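Local atomic coordinates of NEQ011 (Nanoarchaeum equitans Kin4-M, PDB entry 6GQ8), a protein that is a neelaredoxin-type superoxide reductase of the desulfoferrodoxin family, which probably reduces superoxide at a mononuclear iron centre. Residues 1-12 / 94-105; 58-66 / 77-85. All coordinates share one frame; numbering follows the deposited sequence.

Contact 1: 1-12 / 94-105. With FE (Fe (III) ion), chain E.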
loop_
_atom_site.group_PDB
_atom_site.type_symbol
_atom_site.label_atom_id
_atom_site.label_comp_id
_atom_site.label_asym_id
_atom_site.label_seq_id
_atom_site.Cartn_x
_atom_site.Cartn_y
_atom_site.Cartn_z
ATOM N N MET A 1 10.168 -3.047 -19.195
ATOM C CA MET A 1 9.812 -3.219 -17.791
ATOM C C MET A 1 8.337 -3.584 -17.647
ATOM O O MET A 1 7.998 -4.650 -17.129
ATOM C CB MET A 1 10.124 -1.948 -16.999
ATOM C CG MET A 1 9.906 -2.080 -15.502
ATOM S SD MET A 1 9.883 -0.493 -14.645
ATOM C CE MET A 1 9.491 -1.028 -12.982
ATOM N N ILE A 2 7.465 -2.693 -18.111
ATOM C CA ILE A 2 6.027 -2.931 -18.107
ATOM C C ILE A 2 5.641 -3.561 -19.438
ATOM O O ILE A 2 6.030 -3.068 -20.503
ATOM C CB ILE A 2 5.248 -1.626 -17.877
ATOM C CG1 ILE A 2 5.939 -0.749 -16.829
ATOM C CG2 ILE A 2 3.825 -1.934 -17.452
ATOM C CD1 ILE A 2 5.728 -1.205 -15.408
ATOM N N LYS A 3 4.881 -4.652 -19.384
ATOM C CA LYS A 3 4.424 -5.318 -20.598
ATOM C C LYS A 3 3.056 -4.787 -21.003
ATOM O O LYS A 3 2.105 -4.824 -20.214
ATOM C CB LYS A 3 4.363 -6.835 -20.418
ATOM C CG LYS A 3 5.706 -7.497 -20.176
ATOM C CD LYS A 3 5.525 -8.977 -19.910
ATOM C CE LYS A 3 6.797 -9.625 -19.404
ATOM N NZ LYS A 3 6.571 -11.064 -19.083
ATOM N N THR A 4 2.958 -4.319 -22.247
ATOM C CA THR A 4 1.722 -3.768 -22.780
ATOM C C THR A 4 0.966 -4.761 -23.646
ATOM O O THR A 4 -0.211 -4.534 -23.943
ATOM C CB THR A 4 2.007 -2.506 -23.604
ATOM O OG1 THR A 4 2.894 -2.826 -24.682
ATOM C CG2 THR A 4 2.649 -1.437 -22.734
ATOM N N GLU A 5 1.624 -5.840 -24.064
ATOM C CA GLU A 5 0.977 -6.854 -24.881
ATOM C C GLU A 5 -0.143 -7.526 -24.098
ATOM O O GLU A 5 -0.026 -7.757 -22.891
ATOM C CB GLU A 5 2.009 -7.897 -25.316
ATOM C CG GLU A 5 3.266 -7.300 -25.929
ATOM C CD GLU A 5 4.189 -8.342 -26.526
ATOM O OE1 GLU A 5 4.222 -9.478 -26.005
ATOM O OE2 GLU A 5 4.888 -8.024 -27.512
ATOM N N TYR A 6 -1.243 -7.821 -24.786
ATOM C CA TYR A 6 -2.368 -8.467 -24.128
ATOM C C TYR A 6 -2.009 -9.896 -23.737
ATOM O O TYR A 6 -1.340 -10.613 -24.485
ATOM C CB TYR A 6 -3.601 -8.469 -25.034
ATOM C CG TYR A 6 -4.746 -9.277 -24.467
ATOM C CD1 TYR A 6 -5.533 -8.777 -23.439
ATOM C CD2 TYR A 6 -5.029 -10.549 -24.949
ATOM C CE1 TYR A 6 -6.573 -9.517 -22.911
ATOM C CE2 TYR A 6 -6.069 -11.295 -24.427
ATOM C CZ TYR A 6 -6.837 -10.774 -23.409
ATOM O OH TYR A 6 -7.873 -11.513 -22.887
ATOM N N ASN A 7 -2.465 -10.306 -22.558
ATOM C CA ASN A 7 -2.235 -11.654 -22.056
ATOM C C ASN A 7 -3.431 -12.089 -21.220
ATOM O O ASN A 7 -3.750 -11.445 -20.212
ATOM C CB ASN A 7 -0.947 -11.712 -21.236
ATOM C CG ASN A 7 -0.616 -13.114 -20.770
ATOM O OD1 ASN A 7 -1.124 -13.578 -19.750
ATOM N ND2 ASN A 7 0.242 -13.800 -21.519
ATOM N N PRO A 8 -4.118 -13.169 -21.604
ATOM C CA PRO A 8 -5.347 -13.552 -20.888
ATOM C C PRO A 8 -5.146 -13.823 -19.407
ATOM O O PRO A 8 -6.079 -13.617 -18.620
ATOM C CB PRO A 8 -5.802 -14.817 -21.631
ATOM C CG PRO A 8 -5.172 -14.711 -22.983
ATOM C CD PRO A 8 -3.850 -14.042 -22.759
ATOM N N LYS A 9 -3.961 -14.272 -18.998
ATOM C CA LYS A 9 -3.732 -14.621 -17.601
ATOM C C LYS A 9 -3.247 -13.445 -16.766
ATOM O O LYS A 9 -3.461 -13.436 -15.548
ATOM C CB LYS A 9 -2.723 -15.767 -17.492
ATOM C CG LYS A 9 -3.320 -17.152 -17.702
ATOM C CD LYS A 9 -2.286 -18.234 -17.442
ATOM C CE LYS A 9 -2.906 -19.621 -17.480
ATOM N NZ LYS A 9 -1.910 -20.684 -17.166
ATOM N N HIS A 10 -2.596 -12.454 -17.381
ATOM C CA HIS A 10 -1.921 -11.403 -16.636
ATOM C C HIS A 10 -2.449 -9.997 -16.891
ATOM O O HIS A 10 -2.247 -9.126 -16.040
ATOM C CB HIS A 10 -0.415 -11.409 -16.947
ATOM C CG HIS A 10 0.292 -12.659 -16.523
ATOM N ND1 HIS A 10 0.577 -13.685 -17.399
ATOM C CD2 HIS A 10 0.791 -13.041 -15.324
ATOM C CE1 HIS A 10 1.210 -14.650 -16.754
ATOM N NE2 HIS A 10 1.353 -14.284 -15.494
ATOM N N SER A 11 -3.107 -9.747 -18.018
ATOM C CA SER A 11 -3.533 -8.387 -18.343
ATOM C C SER A 11 -4.679 -7.953 -17.433
ATOM O O SER A 11 -5.669 -8.680 -17.301
ATOM C CB SER A 11 -3.961 -8.287 -19.806
ATOM O OG SER A 11 -2.847 -8.416 -20.672
ATOM N N PRO A 12 -4.584 -6.787 -16.785
ATOM C CA PRO A 12 -5.694 -6.286 -15.963
ATOM C C PRO A 12 -6.789 -5.693 -16.837
ATOM O O PRO A 12 -6.627 -4.614 -17.415
ATOM C CB PRO A 12 -5.020 -5.222 -15.086
ATOM C CG PRO A 12 -3.862 -4.743 -15.897
ATOM C CD PRO A 12 -3.391 -5.924 -16.709
ATOM N N ILE A 94 -2.268 -1.138 -13.874
ATOM C CA ILE A 94 -0.979 -1.811 -13.791
ATOM C C ILE A 94 -1.104 -2.891 -12.734
ATOM O O ILE A 94 -1.455 -2.601 -11.585
ATOM C CB ILE A 94 0.155 -0.834 -13.444
ATOM C CG1 ILE A 94 0.301 0.231 -14.536
ATOM C CG2 ILE A 94 1.466 -1.584 -13.235
ATOM C CD1 ILE A 94 1.457 1.184 -14.308
ATOM N N SER A 95 -0.823 -4.132 -13.117
ATOM C CA SER A 95 -0.919 -5.265 -12.214
ATOM C C SER A 95 0.432 -5.961 -12.125
ATOM O O SER A 95 1.246 -5.892 -13.051
ATOM C CB SER A 95 -1.989 -6.257 -12.680
ATOM O OG SER A 95 -1.664 -6.776 -13.955
ATOM N N TYR A 96 0.661 -6.642 -11.005
ATOM C CA TYR A 96 1.942 -7.277 -10.728
ATOM C C TYR A 96 1.735 -8.744 -10.399
ATOM O O TYR A 96 0.924 -9.082 -9.530
ATOM C CB TYR A 96 2.670 -6.587 -9.571
ATOM C CG TYR A 96 3.930 -7.303 -9.127
ATOM C CD1 TYR A 96 5.068 -7.298 -9.920
ATOM C CD2 TYR A 96 3.984 -7.967 -7.911
ATOM C CE1 TYR A 96 6.227 -7.943 -9.518
ATOM C CE2 TYR A 96 5.137 -8.617 -7.502
ATOM C CZ TYR A 96 6.255 -8.602 -8.311
ATOM O OH TYR A 96 7.406 -9.247 -7.909
ATOM N N CYS A 97 2.464 -9.607 -11.099
ATOM C CA CYS A 97 2.530 -11.027 -10.797
ATOM C C CYS A 97 3.894 -11.339 -10.198
ATOM O O CYS A 97 4.915 -10.822 -10.663
ATOM C CB CYS A 97 2.296 -11.873 -12.051
ATOM S SG CYS A 97 2.666 -13.626 -11.843
ATOM N N THR A 98 3.905 -12.164 -9.150
ATOM C CA THR A 98 5.138 -12.423 -8.416
ATOM C C THR A 98 6.179 -13.176 -9.234
ATOM O O THR A 98 7.335 -13.255 -8.805
ATOM C CB THR A 98 4.838 -13.197 -7.131
ATOM O OG1 THR A 98 4.145 -14.408 -7.451
ATOM C CG2 THR A 98 3.984 -12.356 -6.193
ATOM N N LEU A 99 5.810 -13.733 -10.387
ATOM C CA LEU A 99 6.761 -14.419 -11.246
ATOM C C LEU A 99 6.934 -13.782 -12.614
ATOM O O LEU A 99 8.021 -13.881 -13.187
ATOM C CB LEU A 99 6.346 -15.888 -11.446
ATOM C CG LEU A 99 6.443 -16.823 -10.242
ATOM C CD1 LEU A 99 6.145 -18.257 -10.660
ATOM C CD2 LEU A 99 7.814 -16.732 -9.597
ATOM N N HIS A 100 5.906 -13.123 -13.152
ATOM C CA HIS A 100 5.934 -12.661 -14.536
ATOM C C HIS A 100 5.860 -11.142 -14.657
ATOM O O HIS A 100 5.475 -10.625 -15.712
ATOM C CB HIS A 100 4.816 -13.335 -15.330
ATOM C CG HIS A 100 4.870 -14.829 -15.272
ATOM N ND1 HIS A 100 3.986 -15.579 -14.526
ATOM C CD2 HIS A 100 5.729 -15.712 -15.835
ATOM C CE1 HIS A 100 4.285 -16.860 -14.651
ATOM N NE2 HIS A 100 5.339 -16.968 -15.439
ATOM N N GLY A 101 6.211 -10.417 -13.599
ATOM C CA GLY A 101 6.446 -8.993 -13.727
ATOM C C GLY A 101 5.168 -8.173 -13.782
ATOM O O GLY A 101 4.127 -8.550 -13.240
ATOM N N LEU A 102 5.264 -7.031 -14.456
ATOM C CA LEU A 102 4.219 -6.020 -14.489
ATOM C C LEU A 102 3.527 -5.999 -15.847
ATOM O O LEU A 102 4.155 -6.210 -16.889
ATOM C CB LEU A 102 4.797 -4.636 -14.181
ATOM C CG LEU A 102 5.420 -4.493 -12.793
ATOM C CD1 LEU A 102 6.536 -3.461 -12.794
ATOM C CD2 LEU A 102 4.348 -4.114 -11.793
ATOM N N TRP A 103 2.225 -5.717 -15.821
ATOM C CA TRP A 103 1.390 -5.705 -17.013
ATOM C C TRP A 103 0.490 -4.477 -16.985
ATOM O O TRP A 103 -0.023 -4.102 -15.928
ATOM C CB TRP A 103 0.545 -6.980 -17.105
ATOM C CG TRP A 103 1.359 -8.237 -17.138
ATOM C CD1 TRP A 103 1.927 -8.877 -16.075
ATOM C CD2 TRP A 103 1.687 -9.013 -18.296
ATOM N NE1 TRP A 103 2.594 -10.001 -16.501
ATOM C CE2 TRP A 103 2.463 -10.105 -17.861
ATOM C CE3 TRP A 103 1.401 -8.888 -19.659
ATOM C CZ2 TRP A 103 2.950 -11.070 -18.739
ATOM C CZ3 TRP A 103 1.890 -9.843 -20.529
ATOM C CH2 TRP A 103 2.655 -10.921 -20.066
ATOM N N LYS A 104 0.294 -3.865 -18.152
ATOM C CA LYS A 104 -0.442 -2.614 -18.278
ATOM C C LYS A 104 -1.602 -2.770 -19.251
ATOM O O LYS A 104 -1.495 -3.483 -20.254
ATOM C CB LYS A 104 0.469 -1.478 -18.765
ATOM C CG LYS A 104 -0.207 -0.114 -18.804
ATOM C CD LYS A 104 0.738 0.979 -19.275
ATOM C CE LYS A 104 0.827 0.993 -20.793
ATOM N NZ LYS A 104 1.446 2.241 -21.318
ATOM N N THR A 105 -2.711 -2.096 -18.943
ATOM C CA THR A 105 -3.856 -1.989 -19.835
ATOM C C THR A 105 -4.377 -0.561 -19.792
ATOM O O THR A 105 -4.459 0.045 -18.720
ATOM C CB THR A 105 -4.973 -2.968 -19.444
ATOM O OG1 THR A 105 -4.515 -4.316 -19.614
ATOM C CG2 THR A 105 -6.222 -2.748 -20.291
HETATM FE FE FE E . 1.989 -15.257 -13.577
HETATM O O HOH W 1 -1.106 -6.187 -20.426
#

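Contact 2: 58-66 / 77-85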
loop_
_atom_site.group_PDB
_atom_site.type_symbol
_atom_site.label_atom_id
_atom_site.label_comp_id
_atom_site.label_asym_id
_atom_site.label_seq_id
_atom_site.Cartn_x
_atom_site.Cartn_y
_atom_site.Cartn_z
ATOM N N THR A 58 -3.050 10.697 -12.937
ATOM C CA THR A 58 -3.444 10.832 -11.541
ATOM C C THR A 58 -3.722 9.455 -10.954
ATOM O O THR A 58 -4.513 8.686 -11.509
ATOM C CB THR A 58 -4.679 11.724 -11.403
ATOM O OG1 THR A 58 -4.350 13.063 -11.795
ATOM C CG2 THR A 58 -5.186 11.718 -9.969
ATOM N N HIS A 59 -3.059 9.144 -9.843
ATOM C CA HIS A 59 -3.284 7.872 -9.170
ATOM C C HIS A 59 -4.671 7.874 -8.542
ATOM O O HIS A 59 -4.979 8.731 -7.707
ATOM C CB HIS A 59 -2.213 7.635 -8.107
ATOM C CG HIS A 59 -2.029 6.195 -7.747
ATOM N ND1 HIS A 59 -1.001 5.755 -6.939
ATOM C CD2 HIS A 59 -2.735 5.093 -8.090
ATOM C CE1 HIS A 59 -1.085 4.444 -6.797
ATOM N NE2 HIS A 59 -2.125 4.017 -7.490
ATOM N N ILE A 60 -5.507 6.924 -8.945
ATOM C CA ILE A 60 -6.885 6.849 -8.470
ATOM C C ILE A 60 -7.027 5.857 -7.325
ATOM O O ILE A 60 -7.617 6.173 -6.292
ATOM C CB ILE A 60 -7.842 6.496 -9.631
ATOM C CG1 ILE A 60 -7.805 7.573 -10.720
ATOM C CG2 ILE A 60 -9.257 6.324 -9.106
ATOM C CD1 ILE A 60 -8.219 8.952 -10.242
ATOM N N ALA A 61 -6.499 4.646 -7.491
ATOM C CA ALA A 61 -6.653 3.619 -6.473
ATOM C C ALA A 61 -5.447 2.694 -6.479
ATOM O O ALA A 61 -4.774 2.530 -7.500
ATOM C CB ALA A 61 -7.935 2.807 -6.680
ATOM N N ARG A 62 -5.175 2.108 -5.316
ATOM C CA ARG A 62 -4.193 1.040 -5.163
ATOM C C ARG A 62 -4.855 -0.090 -4.386
ATOM O O ARG A 62 -5.343 0.126 -3.273
ATOM C CB ARG A 62 -2.937 1.550 -4.448
ATOM C CG ARG A 62 -1.916 0.489 -4.066
ATOM C CD ARG A 62 -0.562 1.128 -3.726
ATOM N NE ARG A 62 0.200 1.479 -4.923
ATOM C CZ ARG A 62 1.341 2.162 -4.916
ATOM N NH1 ARG A 62 1.862 2.587 -3.772
ATOM N NH2 ARG A 62 1.966 2.421 -6.057
ATOM N N ILE A 63 -4.897 -1.284 -4.976
ATOM C CA ILE A 63 -5.563 -2.431 -4.368
ATOM C C ILE A 63 -4.542 -3.548 -4.219
ATOM O O ILE A 63 -3.960 -4.001 -5.212
ATOM C CB ILE A 63 -6.766 -2.913 -5.193
ATOM C CG1 ILE A 63 -7.748 -1.766 -5.436
ATOM C CG2 ILE A 63 -7.459 -4.068 -4.483
ATOM C CD1 ILE A 63 -7.767 -1.288 -6.870
ATOM N N GLU A 64 -4.334 -3.995 -2.986
ATOM C CA GLU A 64 -3.469 -5.130 -2.697
ATOM C C GLU A 64 -4.337 -6.340 -2.379
ATOM O O GLU A 64 -5.217 -6.268 -1.514
ATOM C CB GLU A 64 -2.531 -4.838 -1.525
ATOM C CG GLU A 64 -1.641 -3.617 -1.689
ATOM C CD GLU A 64 -0.202 -3.982 -2.012
ATOM O OE1 GLU A 64 0.086 -5.185 -2.185
ATOM O OE2 GLU A 64 0.648 -3.065 -2.067
ATOM N N PHE A 65 -4.103 -7.436 -3.098
ATOM C CA PHE A 65 -4.765 -8.709 -2.833
ATOM C C PHE A 65 -3.854 -9.510 -1.910
ATOM O O PHE A 65 -2.805 -10.001 -2.339
ATOM C CB PHE A 65 -5.043 -9.443 -4.143
ATOM C CG PHE A 65 -5.648 -8.568 -5.208
ATOM C CD1 PHE A 65 -6.946 -8.095 -5.081
ATOM C CD2 PHE A 65 -4.914 -8.202 -6.325
ATOM C CE1 PHE A 65 -7.506 -7.286 -6.057
ATOM C CE2 PHE A 65 -5.467 -7.390 -7.301
ATOM C CZ PHE A 65 -6.767 -6.934 -7.167
ATOM N N LYS A 66 -4.249 -9.642 -0.644
ATOM C CA LYS A 66 -3.302 -9.979 0.414
ATOM C C LYS A 66 -3.240 -11.459 0.766
ATOM O O LYS A 66 -2.202 -11.914 1.261
ATOM C CB LYS A 66 -3.631 -9.188 1.686
ATOM C CG LYS A 66 -3.363 -7.697 1.581
ATOM C CD LYS A 66 -1.895 -7.437 1.315
ATOM C CE LYS A 66 -1.433 -6.123 1.909
ATOM N NZ LYS A 66 0.020 -5.952 1.669
ATOM N N PRO A 77 -7.930 -11.683 -7.674
ATOM C CA PRO A 77 -7.432 -10.451 -8.311
ATOM C C PRO A 77 -8.533 -9.719 -9.073
ATOM O O PRO A 77 -8.500 -9.589 -10.301
ATOM C CB PRO A 77 -6.329 -10.984 -9.233
ATOM C CG PRO A 77 -6.775 -12.354 -9.585
ATOM C CD PRO A 77 -7.462 -12.896 -8.364
ATOM N N LYS A 78 -9.544 -9.262 -8.335
ATOM C CA LYS A 78 -10.666 -8.525 -8.902
ATOM C C LYS A 78 -11.116 -7.473 -7.901
ATOM O O LYS A 78 -11.260 -7.771 -6.712
ATOM C CB LYS A 78 -11.832 -9.462 -9.245
ATOM C CG LYS A 78 -13.089 -8.740 -9.713
ATOM C CD LYS A 78 -14.216 -9.712 -10.031
ATOM C CE LYS A 78 -15.448 -8.968 -10.527
ATOM N NZ LYS A 78 -16.531 -9.890 -10.972
ATOM N N ALA A 79 -11.338 -6.251 -8.377
ATOM C CA ALA A 79 -11.743 -5.177 -7.484
ATOM C C ALA A 79 -12.604 -4.181 -8.240
ATOM O O ALA A 79 -12.444 -3.985 -9.448
ATOM C CB ALA A 79 -10.534 -4.464 -6.871
ATOM N N ILE A 80 -13.522 -3.554 -7.510
ATOM C CA ILE A 80 -14.350 -2.476 -8.030
ATOM C C ILE A 80 -14.094 -1.242 -7.177
ATOM O O ILE A 80 -14.180 -1.307 -5.944
ATOM C CB ILE A 80 -15.845 -2.845 -8.028
ATOM C CG1 ILE A 80 -16.071 -4.174 -8.751
ATOM C CG2 ILE A 80 -16.671 -1.744 -8.683
ATOM C CD1 ILE A 80 -17.535 -4.533 -8.922
ATOM N N VAL A 81 -13.742 -0.135 -7.828
ATOM C CA VAL A 81 -13.544 1.140 -7.158
ATOM C C VAL A 81 -14.433 2.169 -7.843
ATOM O O VAL A 81 -15.009 1.921 -8.903
ATOM C CB VAL A 81 -12.070 1.604 -7.162
ATOM C CG1 VAL A 81 -11.191 0.619 -6.393
ATOM C CG2 VAL A 81 -11.565 1.809 -8.582
ATOM N N TYR A 82 -14.526 3.343 -7.221
ATOM C CA TYR A 82 -15.445 4.396 -7.638
ATOM C C TYR A 82 -14.696 5.718 -7.608
ATOM O O TYR A 82 -14.017 6.020 -6.621
ATOM C CB TYR A 82 -16.669 4.470 -6.717
ATOM C CG TYR A 82 -17.496 3.206 -6.663
ATOM C CD1 TYR A 82 -18.671 3.092 -7.393
ATOM C CD2 TYR A 82 -17.104 2.129 -5.877
ATOM C CE1 TYR A 82 -19.432 1.940 -7.346
ATOM C CE2 TYR A 82 -17.855 0.971 -5.826
ATOM C CZ TYR A 82 -19.019 0.882 -6.559
ATOM O OH TYR A 82 -19.770 -0.271 -6.505
ATOM N N ALA A 83 -14.818 6.503 -8.677
ATOM C CA ALA A 83 -14.082 7.756 -8.774
ATOM C C ALA A 83 -14.895 8.795 -9.529
ATOM O O ALA A 83 -15.669 8.469 -10.432
ATOM C CB ALA A 83 -12.732 7.561 -9.472
ATOM N N LYS A 84 -14.699 10.055 -9.142
ATOM C CA LYS A 84 -15.151 11.205 -9.911
ATOM C C LYS A 84 -14.005 11.637 -10.816
ATOM O O LYS A 84 -12.923 11.976 -10.325
ATOM C CB LYS A 84 -15.545 12.346 -8.975
ATOM C CG LYS A 84 -16.652 11.999 -7.998
ATOM C CD LYS A 84 -17.032 13.191 -7.134
ATOM C CE LYS A 84 -18.233 12.874 -6.257
ATOM N NZ LYS A 84 -18.655 14.050 -5.450
ATOM N N LEU A 85 -14.229 11.623 -12.126
ATOM C CA LEU A 85 -13.187 11.953 -13.089
ATOM C C LEU A 85 -13.653 13.102 -13.968
ATOM O O LEU A 85 -14.740 13.040 -14.551
ATOM C CB LEU A 85 -12.823 10.741 -13.949
ATOM C CG LEU A 85 -12.419 9.484 -13.179
ATOM C CD1 LEU A 85 -12.198 8.322 -14.132
ATOM C CD2 LEU A 85 -11.174 9.750 -12.348
#

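Contact 1: 1-12 / 94-105
The indole of W103 is a flat wedge driven between K3 and H10. Over one face lies the aliphatic chain of K3, its CD 3.6 Å from the centroid of the six-membered ring. Over the opposite face H10 sets its CB 3.2 Å from the centroid of the five-membered ring, 9° off the normal, a close CH-pi contact. The imidazole beyond runs nearly parallel to the indole but slid along it, with little overlap. H10 CG stands anti to its carbonyl carbon (chi1 -64°), which sends NE2 past the indole to the iron at 2.2 Å. C97 SG and H100 ND1 bind the same ion, and H35 and H41 complete the five-residue site. From the second shell N7 OD1 accepts a hydrogen bond from H10 ND1 (2.9 Å), which together with the iron limits the ring's rotation. P12 fills the hollow between S95 and T105, its CD 3.4 Å from S95 OG. At the other end, strand 2-3 runs parallel to 101-105: K3 N donates a hydrogen bond to L102 O at 3.0 Å, and K104 N one to K3 O at 2.9 Å. A leucine in place of W103 would probably leave K3 CD and H10 CB without the faces they cover and open a gap between them. Four histidines and one cysteine around iron are the hallmark of superoxide reductases; H10 is probably oriented by indole and asparagine as well as metal.

Contact 2: 58-66 / 77-85
F65 lays its ring over the backbone of P77: P77 CA sits 3.6 Å from the ring centroid and 7° off the normal, a CH-pi contact centred on the face. The two side chains cross at about a right angle, and the methyl of A79 meets the same ring at its edge, 4.2 Å from CE1. F65 CG lies anti to the carbonyl carbon (chi1 -47°), which carries the ring across to the corner where the chain turns at P77. Next along, I63 divides its branches: CG2 rests 3.9 Å from A79 CB, while CD1 meets V81 CG1 tip to tip. No hydrogen bond joins the two strands. Their axes approach to 7.9 Å at 157°, nearly antiparallel, and the strands belong to different sheets, so this is face-to-face packing within a beta sandwich, fitting the immunoglobulin-like E-set clan to which the family belongs. V81 CG1 also touches A61 CB, and so serves two residues of the facing strand. A61 and I60 form a classic beta bulge opposite L48, and both turn their side chains inward. I60 CG2 lies 3.7 Å from A83 CB, whereas its CD1 reaches over to L85 CD2 at 3.7 Å, the two chains crossing obliquely. A neighbouring subunit pairs with R62, I63, E64, I80, A83 and K84 in antiparallel fashion, so that the edges of both sheets run on into that subunit.

In the fold
From the N terminus, the chain lays strand 2-3 and the H10 loop where strands 89-97 and 101-108 will later arrive, so contact 1 closes a loop of 81 intervening residues. Contact 2 is nested within it: segment 58-66 is followed after ten residues by 77-85, a much shorter closure. The mixed sheet has strand 2-3 at one border and 58-65 at the other; contact 1 finishes the first border and the iron-site end, and through P12 ties the start of strand 12-19 to 94-105, while contact 2 holds the second border against strand 74-84 of the three-stranded sheet. The contacts lie on opposite sides of the chain's centre, their own centres about 16 Å apart, and both reach a second subunit.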